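Local coordinates for protein tumor necrosis factor ligand superfamily member 13 (Mus musculus, PDB 1U5Z) that acts as a homotrimeric cytokine that binds the receptors TACI and BCMA and plays a role in regulating tumor cell growth, at residues Ser6-Val11 and Val31-Arg36; Val23-Trp28 and Ile114-Ile119; Leu55-Leu60 and Met68-Ser73. All coordinates share one frame; numbering follows the deposited sequence.

Interaction 1. Residues Ser6-Val11 and Val31-Arg36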
ATOM      1  N   SER A   6      15.921  -3.366   9.548  1.00 37.30           N
ATOM      2  CA  SER A   6      15.828  -2.065  10.202  1.00 33.68           C
ATOM      3  C   SER A   6      14.519  -1.391   9.772  1.00 31.24           C
ATOM      4  O   SER A   6      14.205  -1.346   8.583  1.00 28.98           O
ATOM      5  CB  SER A   6      17.067  -1.213   9.876  1.00 33.52           C
ATOM      6  OG  SER A   6      16.730   0.140   9.625  1.00 37.46           O
ATOM      7  N   VAL A   7      13.730  -0.921  10.736  1.00 27.91           N
ATOM      8  CA  VAL A   7      12.432  -0.319  10.428  1.00 31.27           C
ATOM      9  C   VAL A   7      12.187   0.982  11.194  1.00 29.27           C
ATOM     10  O   VAL A   7      12.703   1.181  12.277  1.00 29.91           O
ATOM     11  CB  VAL A   7      11.246  -1.316  10.694  1.00 30.23           C
ATOM     12  CG1 VAL A   7      11.511  -2.664  10.033  1.00 29.35           C
ATOM     13  CG2 VAL A   7      11.011  -1.516  12.165  1.00 29.81           C
ATOM     14  N   LEU A   8      11.376   1.855  10.620  1.00 29.48           N
ATOM     15  CA  LEU A   8      10.987   3.092  11.279  1.00 29.96           C
ATOM     16  C   LEU A   8       9.547   3.431  10.906  1.00 27.79           C
ATOM     17  O   LEU A   8       9.222   3.509   9.744  1.00 32.18           O
ATOM     18  CB  LEU A   8      11.923   4.231  10.863  1.00 30.11           C
ATOM     19  CG  LEU A   8      11.786   5.584  11.568  1.00 30.10           C
ATOM     20  CD1 LEU A   8      12.137   5.472  13.041  1.00 29.63           C
ATOM     21  CD2 LEU A   8      12.678   6.621  10.889  1.00 28.59           C
ATOM     22  N   HIS A   9       8.692   3.613  11.905  1.00 27.62           N
ATOM     23  CA  HIS A   9       7.304   4.002  11.706  1.00 25.85           C
ATOM     24  C   HIS A   9       7.114   5.295  12.466  1.00 24.73           C
ATOM     25  O   HIS A   9       7.392   5.363  13.657  1.00 22.69           O
ATOM     26  CB  HIS A   9       6.371   2.914  12.242  1.00 27.31           C
ATOM     27  CG  HIS A   9       4.915   3.145  11.954  1.00 29.00           C
ATOM     28  ND1 HIS A   9       4.364   2.963  10.704  1.00 25.95           N
ATOM     29  CD2 HIS A   9       3.889   3.487  12.771  1.00 25.81           C
ATOM     30  CE1 HIS A   9       3.066   3.211  10.759  1.00 24.74           C
ATOM     31  NE2 HIS A   9       2.748   3.506  12.006  1.00 22.79           N
ATOM     32  N   LEU A  10       6.642   6.311  11.755  1.00 27.62           N
ATOM     33  CA  LEU A  10       6.516   7.666  12.260  1.00 27.63           C
ATOM     34  C   LEU A  10       5.055   8.098  12.296  1.00 28.38           C
ATOM     35  O   LEU A  10       4.256   7.730  11.426  1.00 26.44           O
ATOM     36  CB  LEU A  10       7.286   8.615  11.345  1.00 29.61           C
ATOM     37  CG  LEU A  10       8.787   8.351  11.171  1.00 28.88           C
ATOM     38  CD1 LEU A  10       9.321   9.100   9.969  1.00 28.39           C
ATOM     39  CD2 LEU A  10       9.551   8.748  12.434  1.00 25.39           C
ATOM     40  N   VAL A  11       4.715   8.899  13.296  1.00 28.35           N
ATOM     41  CA  VAL A  11       3.351   9.388  13.468  1.00 29.02           C
ATOM     42  C   VAL A  11       3.383  10.884  13.766  1.00 29.31           C
ATOM     43  O   VAL A  11       4.400  11.394  14.227  1.00 32.17           O
ATOM     44  CB  VAL A  11       2.599   8.615  14.585  1.00 28.70           C
ATOM     45  CG1 VAL A  11       2.474   7.135  14.225  1.00 28.81           C
ATOM     46  CG2 VAL A  11       3.279   8.772  15.925  1.00 27.29           C
ATOM     47  N   VAL A  31       7.295   5.766  16.702  1.00 23.71           N
ATOM     48  CA  VAL A  31       6.627   4.826  17.612  1.00 25.66           C
ATOM     49  C   VAL A  31       7.214   3.411  17.508  1.00 23.18           C
ATOM     50  O   VAL A  31       7.113   2.627  18.442  1.00 24.73           O
ATOM     51  CB  VAL A  31       5.089   4.787  17.414  1.00 26.69           C
ATOM     52  CG1 VAL A  31       4.474   6.129  17.776  1.00 29.04           C
ATOM     53  CG2 VAL A  31       4.715   4.395  16.015  1.00 26.40           C
ATOM     54  N   LEU A  32       7.831   3.103  16.374  1.00 27.09           N
ATOM     55  CA  LEU A  32       8.602   1.876  16.193  1.00 26.12           C
ATOM     56  C   LEU A  32       9.933   2.190  15.519  1.00 27.50           C
ATOM     57  O   LEU A  32       9.971   2.865  14.489  1.00 26.74           O
ATOM     58  CB  LEU A  32       7.824   0.878  15.332  1.00 24.74           C
ATOM     59  CG  LEU A  32       8.552  -0.433  15.018  1.00 25.25           C
ATOM     60  CD1 LEU A  32       8.878  -1.213  16.316  1.00 23.90           C
ATOM     61  CD2 LEU A  32       7.728  -1.272  14.062  1.00 25.35           C
ATOM     62  N   ARG A  33      11.016   1.676  16.093  1.00 29.64           N
ATOM     63  CA  ARG A  33      12.352   1.909  15.557  1.00 32.92           C
ATOM     64  C   ARG A  33      13.265   0.735  15.878  1.00 30.79           C
ATOM     65  O   ARG A  33      13.433   0.379  17.035  1.00 27.23           O
ATOM     66  CB  ARG A  33      12.928   3.198  16.134  1.00 34.40           C
ATOM     67  CG  ARG A  33      14.304   3.598  15.597  1.00 39.54           C
ATOM     68  CD  ARG A  33      14.894   4.802  16.344  1.00 42.31           C
ATOM     69  NE  ARG A  33      16.342   4.959  16.181  1.00 44.42           N
ATOM     70  CZ  ARG A  33      17.278   4.260  16.835  1.00 44.95           C
ATOM     71  NH1 ARG A  33      16.959   3.305  17.705  1.00 46.40           N
ATOM     72  NH2 ARG A  33      18.554   4.516  16.604  1.00 44.37           N
ATOM     73  N   ARG A  34      13.826   0.122  14.842  1.00 29.66           N
ATOM     74  CA  ARG A  34      14.839  -0.914  15.010  1.00 32.17           C
ATOM     75  C   ARG A  34      15.956  -0.675  14.002  1.00 30.61           C
ATOM     76  O   ARG A  34      15.690  -0.377  12.853  1.00 26.42           O
ATOM     77  CB  ARG A  34      14.232  -2.305  14.831  1.00 33.78           C
ATOM     78  CG  ARG A  34      15.165  -3.420  15.292  1.00 39.83           C
ATOM     79  CD  ARG A  34      14.635  -4.829  15.094  1.00 43.61           C
ATOM     80  NE  ARG A  34      14.119  -5.063  13.743  1.00 45.53           N
ATOM     81  CZ  ARG A  34      13.618  -6.217  13.324  1.00 46.02           C
ATOM     82  NH1 ARG A  34      13.569  -7.253  14.153  1.00 45.95           N
ATOM     83  NH2 ARG A  34      13.155  -6.345  12.083  1.00 45.28           N
ATOM     84  N   GLY A  35      17.210  -0.806  14.435  1.00 34.19           N
ATOM     85  CA  GLY A  35      18.334  -0.348  13.631  1.00 34.94           C
ATOM     86  C   GLY A  35      18.339   1.169  13.678  1.00 37.00           C
ATOM     87  O   GLY A  35      17.575   1.756  14.448  1.00 34.65           O
ATOM     88  N   ARG A  36      19.171   1.818  12.870  1.00 38.54           N
ATOM     89  CA  ARG A  36      19.401   3.248  13.078  1.00 41.86           C
ATOM     90  C   ARG A  36      20.079   4.007  11.934  1.00 39.49           C
ATOM     91  O   ARG A  36      20.878   4.915  12.170  1.00 44.08           O
ATOM     92  CB  ARG A  36      20.203   3.432  14.378  1.00 45.05           C
ATOM     93  CG  ARG A  36      21.647   2.950  14.343  1.00 50.59           C
ATOM     94  CD  ARG A  36      22.671   4.076  14.324  1.00 55.56           C
ATOM     95  NE  ARG A  36      23.381   4.190  13.051  1.00 59.25           N
ATOM     96  CZ  ARG A  36      24.427   3.445  12.699  1.00 60.52           C
ATOM     97  NH1 ARG A  36      24.900   2.497  13.505  1.00 58.59           N
ATOM     98  NH2 ARG A  36      24.996   3.642  11.519  1.00 62.56           N
TER

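Interaction 2. Residues Val23-Trp28 and Ile114-Ile119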
ATOM      1  N   VAL A  23       2.707  25.395   1.013  1.00 37.87           N
ATOM      2  CA  VAL A  23       2.732  23.967   1.298  1.00 37.39           C
ATOM      3  C   VAL A  23       2.494  23.706   2.786  1.00 35.16           C
ATOM      4  O   VAL A  23       2.557  24.614   3.611  1.00 36.36           O
ATOM      5  CB  VAL A  23       4.064  23.298   0.841  1.00 38.18           C
ATOM      6  CG1 VAL A  23       4.337  23.581  -0.639  1.00 39.00           C
ATOM      7  CG2 VAL A  23       5.241  23.753   1.696  1.00 38.40           C
ATOM      8  N   THR A  24       2.228  22.448   3.106  1.00 33.12           N
ATOM      9  CA  THR A  24       1.937  22.019   4.466  1.00 30.67           C
ATOM     10  C   THR A  24       2.732  20.748   4.750  1.00 30.48           C
ATOM     11  O   THR A  24       2.818  19.870   3.902  1.00 26.64           O
ATOM     12  CB  THR A  24       0.428  21.764   4.609  1.00 29.48           C
ATOM     13  OG1 THR A  24      -0.274  23.005   4.485  1.00 26.76           O
ATOM     14  CG2 THR A  24       0.053  21.267   6.005  1.00 27.99           C
ATOM     15  N   GLU A  25       3.321  20.666   5.936  1.00 31.26           N
ATOM     16  CA  GLU A  25       4.149  19.523   6.312  1.00 31.68           C
ATOM     17  C   GLU A  25       3.752  18.963   7.666  1.00 29.45           C
ATOM     18  O   GLU A  25       2.938  19.536   8.378  1.00 28.24           O
ATOM     19  CB  GLU A  25       5.625  19.936   6.319  1.00 33.81           C
ATOM     20  CG  GLU A  25       6.362  19.582   5.034  1.00 35.64           C
ATOM     21  CD  GLU A  25       7.576  20.461   4.775  1.00 36.81           C
ATOM     22  OE1 GLU A  25       7.457  21.707   4.855  1.00 33.34           O
ATOM     23  OE2 GLU A  25       8.652  19.901   4.476  1.00 38.98           O
ATOM     24  N   VAL A  26       4.342  17.828   8.005  1.00 29.04           N
ATOM     25  CA  VAL A  26       4.090  17.160   9.268  1.00 29.11           C
ATOM     26  C   VAL A  26       5.393  17.045  10.043  1.00 28.38           C
ATOM     27  O   VAL A  26       6.408  16.670   9.481  1.00 26.47           O
ATOM     28  CB  VAL A  26       3.519  15.740   9.030  1.00 29.27           C
ATOM     29  CG1 VAL A  26       3.280  15.010  10.348  1.00 28.79           C
ATOM     30  CG2 VAL A  26       2.227  15.814   8.222  1.00 30.86           C
ATOM     31  N   MET A  27       5.355  17.385  11.327  1.00 30.49           N
ATOM     32  CA  MET A  27       6.427  17.043  12.257  1.00 32.79           C
ATOM     33  C   MET A  27       6.202  15.585  12.696  1.00 32.23           C
ATOM     34  O   MET A  27       5.140  15.252  13.202  1.00 32.80           O
ATOM     35  CB  MET A  27       6.408  17.977  13.472  1.00 35.58           C
ATOM     36  CG  MET A  27       6.425  19.484  13.151  1.00 39.07           C
ATOM     37  SD  MET A  27       7.949  20.056  12.372  1.00 43.72           S
ATOM     38  CE  MET A  27       8.932  20.560  13.803  1.00 41.68           C
ATOM     39  N   TRP A  28       7.190  14.720  12.485  1.00 30.63           N
ATOM     40  CA  TRP A  28       7.041  13.287  12.724  1.00 29.31           C
ATOM     41  C   TRP A  28       7.699  12.831  14.028  1.00 29.71           C
ATOM     42  O   TRP A  28       8.649  13.466  14.508  1.00 28.77           O
ATOM     43  CB  TRP A  28       7.668  12.520  11.573  1.00 30.22           C
ATOM     44  CG  TRP A  28       6.993  12.692  10.271  1.00 28.91           C
ATOM     45  CD1 TRP A  28       7.474  13.356   9.188  1.00 27.81           C
ATOM     46  CD2 TRP A  28       5.715  12.178   9.895  1.00 28.58           C
ATOM     47  NE1 TRP A  28       6.575  13.288   8.150  1.00 29.68           N
ATOM     48  CE2 TRP A  28       5.484  12.563   8.553  1.00 31.80           C
ATOM     49  CE3 TRP A  28       4.742  11.412  10.547  1.00 28.55           C
ATOM     50  CZ2 TRP A  28       4.313  12.218   7.854  1.00 28.35           C
ATOM     51  CZ3 TRP A  28       3.584  11.066   9.857  1.00 29.89           C
ATOM     52  CH2 TRP A  28       3.379  11.471   8.524  1.00 28.36           C
ATOM     53  N   ILE A 114      17.575  13.794   2.278  1.00 30.84           N
ATOM     54  CA  ILE A 114      16.473  14.232   3.123  1.00 30.82           C
ATOM     55  C   ILE A 114      15.179  13.772   2.475  1.00 30.77           C
ATOM     56  O   ILE A 114      14.992  13.930   1.274  1.00 31.00           O
ATOM     57  CB  ILE A 114      16.481  15.775   3.321  1.00 30.52           C
ATOM     58  CG1 ILE A 114      15.171  16.235   3.958  1.00 29.67           C
ATOM     59  CG2 ILE A 114      16.717  16.500   2.004  1.00 34.30           C
ATOM     60  CD1 ILE A 114      15.045  17.720   4.157  1.00 29.82           C
ATOM     61  N   ILE A 115      14.293  13.201   3.287  1.00 30.79           N
ATOM     62  CA  ILE A 115      13.002  12.707   2.834  1.00 29.42           C
ATOM     63  C   ILE A 115      11.914  13.631   3.366  1.00 31.68           C
ATOM     64  O   ILE A 115      11.900  13.956   4.554  1.00 30.41           O
ATOM     65  CB  ILE A 115      12.758  11.278   3.345  1.00 28.50           C
ATOM     66  CG1 ILE A 115      13.933  10.361   2.968  1.00 29.42           C
ATOM     67  CG2 ILE A 115      11.427  10.731   2.773  1.00 23.91           C
ATOM     68  CD1 ILE A 115      13.975   9.935   1.488  1.00 28.12           C
ATOM     69  N   THR A 116      11.008  14.055   2.489  1.00 34.04           N
ATOM     70  CA  THR A 116       9.891  14.911   2.894  1.00 37.29           C
ATOM     71  C   THR A 116       8.553  14.354   2.458  1.00 37.38           C
ATOM     72  O   THR A 116       8.456  13.615   1.479  1.00 36.97           O
ATOM     73  CB  THR A 116      10.040  16.353   2.354  1.00 38.73           C
ATOM     74  OG1 THR A 116      10.598  16.343   1.029  1.00 42.28           O
ATOM     75  CG2 THR A 116      11.041  17.142   3.190  1.00 38.85           C
ATOM     76  N   VAL A 117       7.528  14.722   3.217  1.00 36.75           N
ATOM     77  CA  VAL A 117       6.146  14.437   2.870  1.00 36.83           C
ATOM     78  C   VAL A 117       5.433  15.786   2.887  1.00 34.35           C
ATOM     79  O   VAL A 117       5.117  16.311   3.949  1.00 34.54           O
ATOM     80  CB  VAL A 117       5.509  13.447   3.877  1.00 35.68           C
ATOM     81  CG1 VAL A 117       4.068  13.134   3.494  1.00 36.45           C
ATOM     82  CG2 VAL A 117       6.310  12.172   3.938  1.00 36.50           C
ATOM     83  N   LYS A 118       5.233  16.361   1.708  1.00 33.52           N
ATOM     84  CA  LYS A 118       4.606  17.669   1.572  1.00 33.29           C
ATOM     85  C   LYS A 118       3.247  17.587   0.896  1.00 31.30           C
ATOM     86  O   LYS A 118       2.998  16.708   0.084  1.00 28.99           O
ATOM     87  CB  LYS A 118       5.502  18.597   0.752  1.00 34.64           C
ATOM     88  CG  LYS A 118       6.804  18.944   1.434  1.00 36.43           C
ATOM     89  CD  LYS A 118       7.747  19.677   0.500  1.00 36.21           C
ATOM     90  CE  LYS A 118       9.066  19.945   1.188  1.00 36.74           C
ATOM     91  NZ  LYS A 118      10.055  20.570   0.281  1.00 38.07           N
ATOM     92  N   ILE A 119       2.380  18.539   1.226  1.00 31.39           N
ATOM     93  CA  ILE A 119       1.083  18.682   0.584  1.00 30.42           C
ATOM     94  C   ILE A 119       1.053  20.057  -0.068  1.00 29.12           C
ATOM     95  O   ILE A 119       1.192  21.055   0.638  1.00 27.83           O
ATOM     96  CB  ILE A 119      -0.025  18.525   1.624  1.00 30.71           C
ATOM     97  CG1 ILE A 119      -0.023  17.084   2.136  1.00 33.05           C
ATOM     98  CG2 ILE A 119      -1.397  18.878   1.023  1.00 30.17           C
ATOM     99  CD1 ILE A 119      -0.645  16.931   3.455  1.00 35.39           C
TER
HETATM  100  O   HOH W   1       6.705  15.781   6.389  1.00 40.73           O

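Interaction 3. Residues Leu55-Leu60 and Met68-Ser73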
ATOM      1  N   LEU A  55       9.231   2.406   1.345  1.00 31.81           N
ATOM      2  CA  LEU A  55       8.786   3.634   1.955  1.00 32.62           C
ATOM      3  C   LEU A  55       7.285   3.756   1.712  1.00 34.52           C
ATOM      4  O   LEU A  55       6.818   3.639   0.586  1.00 36.02           O
ATOM      5  CB  LEU A  55       9.575   4.782   1.335  1.00 36.45           C
ATOM      6  CG  LEU A  55       9.288   6.232   1.661  1.00 37.14           C
ATOM      7  CD1 LEU A  55       9.243   6.414   3.136  1.00 40.55           C
ATOM      8  CD2 LEU A  55      10.366   7.115   1.010  1.00 36.68           C
ATOM      9  N   TYR A  56       6.521   3.946   2.783  1.00 33.73           N
ATOM     10  CA  TYR A  56       5.074   4.031   2.679  1.00 29.59           C
ATOM     11  C   TYR A  56       4.573   5.258   3.413  1.00 29.50           C
ATOM     12  O   TYR A  56       5.140   5.668   4.394  1.00 32.29           O
ATOM     13  CB  TYR A  56       4.413   2.765   3.219  1.00 29.27           C
ATOM     14  CG  TYR A  56       4.713   2.431   4.656  1.00 28.61           C
ATOM     15  CD1 TYR A  56       3.922   2.930   5.686  1.00 27.12           C
ATOM     16  CD2 TYR A  56       5.784   1.595   4.991  1.00 29.37           C
ATOM     17  CE1 TYR A  56       4.185   2.616   7.013  1.00 27.81           C
ATOM     18  CE2 TYR A  56       6.057   1.271   6.320  1.00 29.34           C
ATOM     19  CZ  TYR A  56       5.255   1.784   7.323  1.00 29.94           C
ATOM     20  OH  TYR A  56       5.513   1.467   8.630  1.00 33.71           O
ATOM     21  N   SER A  57       3.497   5.838   2.914  1.00 30.14           N
ATOM     22  CA  SER A  57       2.969   7.086   3.434  1.00 29.56           C
ATOM     23  C   SER A  57       1.462   7.097   3.328  1.00 28.83           C
ATOM     24  O   SER A  57       0.928   6.935   2.236  1.00 32.70           O
ATOM     25  CB  SER A  57       3.507   8.250   2.606  1.00 30.08           C
ATOM     26  OG  SER A  57       2.731   9.398   2.828  1.00 27.91           O
ATOM     27  N   GLN A  58       0.775   7.278   4.449  1.00 27.37           N
ATOM     28  CA  GLN A  58      -0.642   7.609   4.418  1.00 28.19           C
ATOM     29  C   GLN A  58      -0.858   8.991   4.979  1.00 29.34           C
ATOM     30  O   GLN A  58      -0.181   9.411   5.917  1.00 34.94           O
ATOM     31  CB  GLN A  58      -1.469   6.618   5.229  1.00 29.99           C
ATOM     32  CG  GLN A  58      -2.962   6.864   5.118  1.00 27.93           C
ATOM     33  CD  GLN A  58      -3.782   5.701   5.615  1.00 27.83           C
ATOM     34  OE1 GLN A  58      -3.763   4.635   5.010  1.00 22.92           O
ATOM     35  NE2 GLN A  58      -4.527   5.908   6.699  1.00 25.39           N
ATOM     36  N   VAL A  59      -1.800   9.705   4.384  1.00 30.26           N
ATOM     37  CA  VAL A  59      -2.262  10.976   4.917  1.00 27.41           C
ATOM     38  C   VAL A  59      -3.786  10.931   4.934  1.00 25.96           C
ATOM     39  O   VAL A  59      -4.402  10.618   3.923  1.00 22.25           O
ATOM     40  CB  VAL A  59      -1.750  12.157   4.071  1.00 25.55           C
ATOM     41  CG1 VAL A  59      -2.394  13.453   4.509  1.00 26.61           C
ATOM     42  CG2 VAL A  59      -0.220  12.265   4.165  1.00 24.30           C
ATOM     43  N   LEU A  60      -4.380  11.211   6.093  1.00 26.28           N
ATOM     44  CA  LEU A  60      -5.839  11.341   6.206  1.00 26.38           C
ATOM     45  C   LEU A  60      -6.229  12.817   6.094  1.00 24.41           C
ATOM     46  O   LEU A  60      -5.916  13.615   6.974  1.00 25.17           O
ATOM     47  CB  LEU A  60      -6.337  10.744   7.525  1.00 24.33           C
ATOM     48  CG  LEU A  60      -7.841  10.825   7.812  1.00 24.80           C
ATOM     49  CD1 LEU A  60      -8.686  10.180   6.735  1.00 24.70           C
ATOM     50  CD2 LEU A  60      -8.140  10.182   9.138  1.00 24.26           C
ATOM     51  N   MET A  68      -6.484  17.250  -3.624  1.00 50.12           N
ATOM     52  CA  MET A  68      -5.339  17.192  -2.724  1.00 49.84           C
ATOM     53  C   MET A  68      -4.676  15.818  -2.653  1.00 46.62           C
ATOM     54  O   MET A  68      -5.209  14.811  -3.113  1.00 46.55           O
ATOM     55  CB  MET A  68      -5.715  17.658  -1.315  1.00 51.96           C
ATOM     56  CG  MET A  68      -4.935  18.880  -0.860  1.00 53.74           C
ATOM     57  SD  MET A  68      -5.381  19.396   0.805  1.00 56.75           S
ATOM     58  CE  MET A  68      -6.840  20.171   0.475  1.00 56.53           C
ATOM     59  N   GLY A  69      -3.493  15.811  -2.058  1.00 41.76           N
ATOM     60  CA  GLY A  69      -2.723  14.605  -1.899  1.00 37.60           C
ATOM     61  C   GLY A  69      -1.348  14.883  -1.333  1.00 35.10           C
ATOM     62  O   GLY A  69      -0.979  16.031  -1.083  1.00 32.78           O
ATOM     63  N   GLN A  70      -0.585  13.815  -1.159  1.00 32.03           N
ATOM     64  CA  GLN A  70       0.742  13.868  -0.548  1.00 34.01           C
ATOM     65  C   GLN A  70       1.831  13.676  -1.603  1.00 34.49           C
ATOM     66  O   GLN A  70       1.625  12.969  -2.588  1.00 35.06           O
ATOM     67  CB  GLN A  70       0.869  12.792   0.542  1.00 34.55           C
ATOM     68  CG  GLN A  70      -0.065  11.572   0.358  1.00 36.07           C
ATOM     69  CD  GLN A  70       0.342  10.396   1.203  1.00 42.68           C
ATOM     70  OE1 GLN A  70       1.355  10.455   1.894  1.00 52.45           O
ATOM     71  NE2 GLN A  70      -0.429   9.326   1.156  1.00 42.11           N
ATOM     72  N   VAL A  71       2.995  14.285  -1.369  1.00 33.36           N
ATOM     73  CA  VAL A  71       4.134  14.225  -2.291  1.00 31.68           C
ATOM     74  C   VAL A  71       5.389  13.820  -1.515  1.00 29.77           C
ATOM     75  O   VAL A  71       5.918  14.596  -0.731  1.00 32.81           O
ATOM     76  CB  VAL A  71       4.373  15.585  -2.986  1.00 30.75           C
ATOM     77  CG1 VAL A  71       5.606  15.532  -3.891  1.00 29.77           C
ATOM     78  CG2 VAL A  71       3.140  16.007  -3.783  1.00 30.73           C
ATOM     79  N   VAL A  72       5.856  12.597  -1.737  1.00 30.02           N
ATOM     80  CA  VAL A  72       7.037  12.077  -1.059  1.00 26.73           C
ATOM     81  C   VAL A  72       8.254  12.213  -1.961  1.00 26.49           C
ATOM     82  O   VAL A  72       8.296  11.627  -3.037  1.00 26.52           O
ATOM     83  CB  VAL A  72       6.856  10.617  -0.674  1.00 26.98           C
ATOM     84  CG1 VAL A  72       8.056  10.126   0.115  1.00 28.19           C
ATOM     85  CG2 VAL A  72       5.573  10.444   0.140  1.00 28.08           C
ATOM     86  N   SER A  73       9.245  12.976  -1.503  1.00 24.36           N
ATOM     87  CA  SER A  73      10.430  13.281  -2.293  1.00 25.45           C
ATOM     88  C   SER A  73      11.717  13.082  -1.514  1.00 25.27           C
ATOM     89  O   SER A  73      11.705  12.913  -0.307  1.00 22.50           O
ATOM     90  CB  SER A  73      10.339  14.724  -2.818  1.00 27.18           C
ATOM     91  OG  SER A  73       9.170  15.368  -2.330  1.00 30.01           O
TER

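Interaction 1. Residues Ser6-Val11 and Val31-Arg36
Val7 N donates to Arg34 O at 2.9 Å, the shortest polar bond between Ser6-Val11 and Val31-Arg36. It is bent, with 138° at the hydrogen. The same carbonyl oxygen also takes a CA-H...O contact from Ser6, so two neighbouring residues approach Arg34 O. The return bond, Arg34 N to Val7 O, is straighter, at 167°.

These segments are antiparallel arms of a hairpin in the TNF homology domain. His9 faces both Val31 and Leu32, which makes a classic beta bulge. His9 N donates to Leu32 O at 3.0 Å, and Val31 N donates to His9 O at 3.1 Å.

Val7, His9, Leu32 and Arg34 send their side chains to one face of the sheet. Val7 CG2 meets Leu32 CD2 at 3.8 Å. With CG anti to the backbone N (chi1 -174°), the His9 ring is carried alongside Val31, whose CG2 meets the ring edge in plane, 3.5 Å from His9 CD2. Val11 CG2 packs on Val31 CG1 at 3.4 Å, the two valines crossing at about a right angle. On the other face, Leu8 CD1 rests on the aliphatic part of Arg33, 3.8 Å from Arg33 CG.

The face of Val7 and His9 meets a second subunit: Ile52 of that chain packs on Val7, Leu32 and Arg34, and its Phe107 meets the His9 ring. His9 ND1 is bonded to Tyr56 OH. Backbone bonds thus fix the hairpin, while its mixed face, two aliphatic side chains with His9 and Arg34, lies against the second subunit.

Interaction 2. Residues Val23-Trp28 and Ile114-Ile119
The jelly-roll sandwich of the TNF family brings together strands far apart in sequence, and here strand 24-34 pairs with strand 114-119. The pair is antiparallel but strongly splayed, with 140° between the strand directions. Its backbone bonding is confined to one end. Thr24 N donates to Ile119 O at 3.0 Å, and Ile119 N donates back to Thr24 O at 3.0 Å. Ile119 O also receives a CA-H...O contact from Val23 CA.

Next to this pair, Glu25 and Lys118 lie alongside each other with their ends in the same direction. The Lys118 chain is fully extended beyond CG. Glu25 OE2 lies 3.3 Å from Lys118 CE and 3.7 Å from Lys118 CG, and Glu25 CG is 3.7 Å from Lys118 CG. The carboxylate therefore lies along the methylenes. The ammonium is farther off: Lys118 NZ is 4.5 Å from Glu25 OE2, beyond a salt bridge.

Toward Trp28 the strands have drawn apart, and a water bridges them. Trp28 NE1 donates to this water at 3.1 Å. The water lies 3.0 Å from Val117 O and probably donates to it. The indole is turned so that its edge faces Val117. Val26 CG1 sits over one face of the same ring, so the indole is flanked from within its own strand as well.

Thr24 OG1 finds its partners beyond both segments, at Arg121 O and Ala124 N. The chemistry thus changes along the pair. Two direct bonds close the Thr24 end, whereas water joins the diverging end. The charges of Glu25 and Lys118 probably add a modest attraction.

Interaction 3. Residues Leu55-Leu60 and Met68-Ser73
Gln70 reaches from strand 68-75 to strand 51-61 across the interior of the TNF jelly roll. The two strands face each other from opposite sheets of the sandwich, with axes 7.7 Å apart, and side chains rather than backbone pairing join them.

Gln70 CB starts against Val59, with Val59 CG2 at 3.8 Å. Gln70 CG continues along the same valine, 3.9 Å from Val59 CG2. The two side chains overlap head to tail. Beyond CG the chain is extended (chi2 164°), which carries the amide across the gap. Gln70 CD comes 3.5 Å from Val59 CG2, and the amide then splits its contacts. Gln70 NE2 donates to Ser57 O at 3.0 Å, with an angle of 155° at the hydrogen, although NE2 sits too close to another atom of the model and its position is less certain. As modelled, this hydrogen bond links a side chain of one sheet to the backbone of the other. OE1 is turned toward the side chain of Ser57, where the modelled positions are too close to be trusted.

Carbon contacts continue along the strands. Val72 CG2 lies 3.9 Å from Ser57 CB. Phe84 of strand 80-88 touches both Leu55 and Val72, and Cys86, half of the Cys86-Cys101 disulfide, touches Gln70. The CB bonds of Tyr56 and Gln58 lead away from strand 68-75, to the side of the trimer interface. Gln58 NE2 is hydrogen-bonded to Gly132 O of its own chain, Gln58 OE1 to Ser103 OG of a second subunit, and Tyr56 OH to Val106 N of that subunit. At the Leu55 end, Leu55 CD2 meets Val72 CG1 at 3.9 Å.

How the interactions relate
Interactions 1 and 2 share strand 24-34, which pairs with 7-16 near one end and 114-119 near the other; Trp28 packs against Val11 between them. Interaction 1 is partly exposed and lies toward the outside of the chain. Interactions 2 and 3 are buried, their centres about 9 Å apart. They adjoin through probable backbone hydrogen bonds between 114-119 and 68-73, such as Lys118 O with Val71 N. Interactions 1 and 2 are pairings within a sheet, directly bonded but bulged in the first, direct at one end and water-bridged at the other in the second. Interaction 3 spans the sandwich by side chains. Interactions 1 and 3 meet through His9 and Tyr56, and both touch the second subunit.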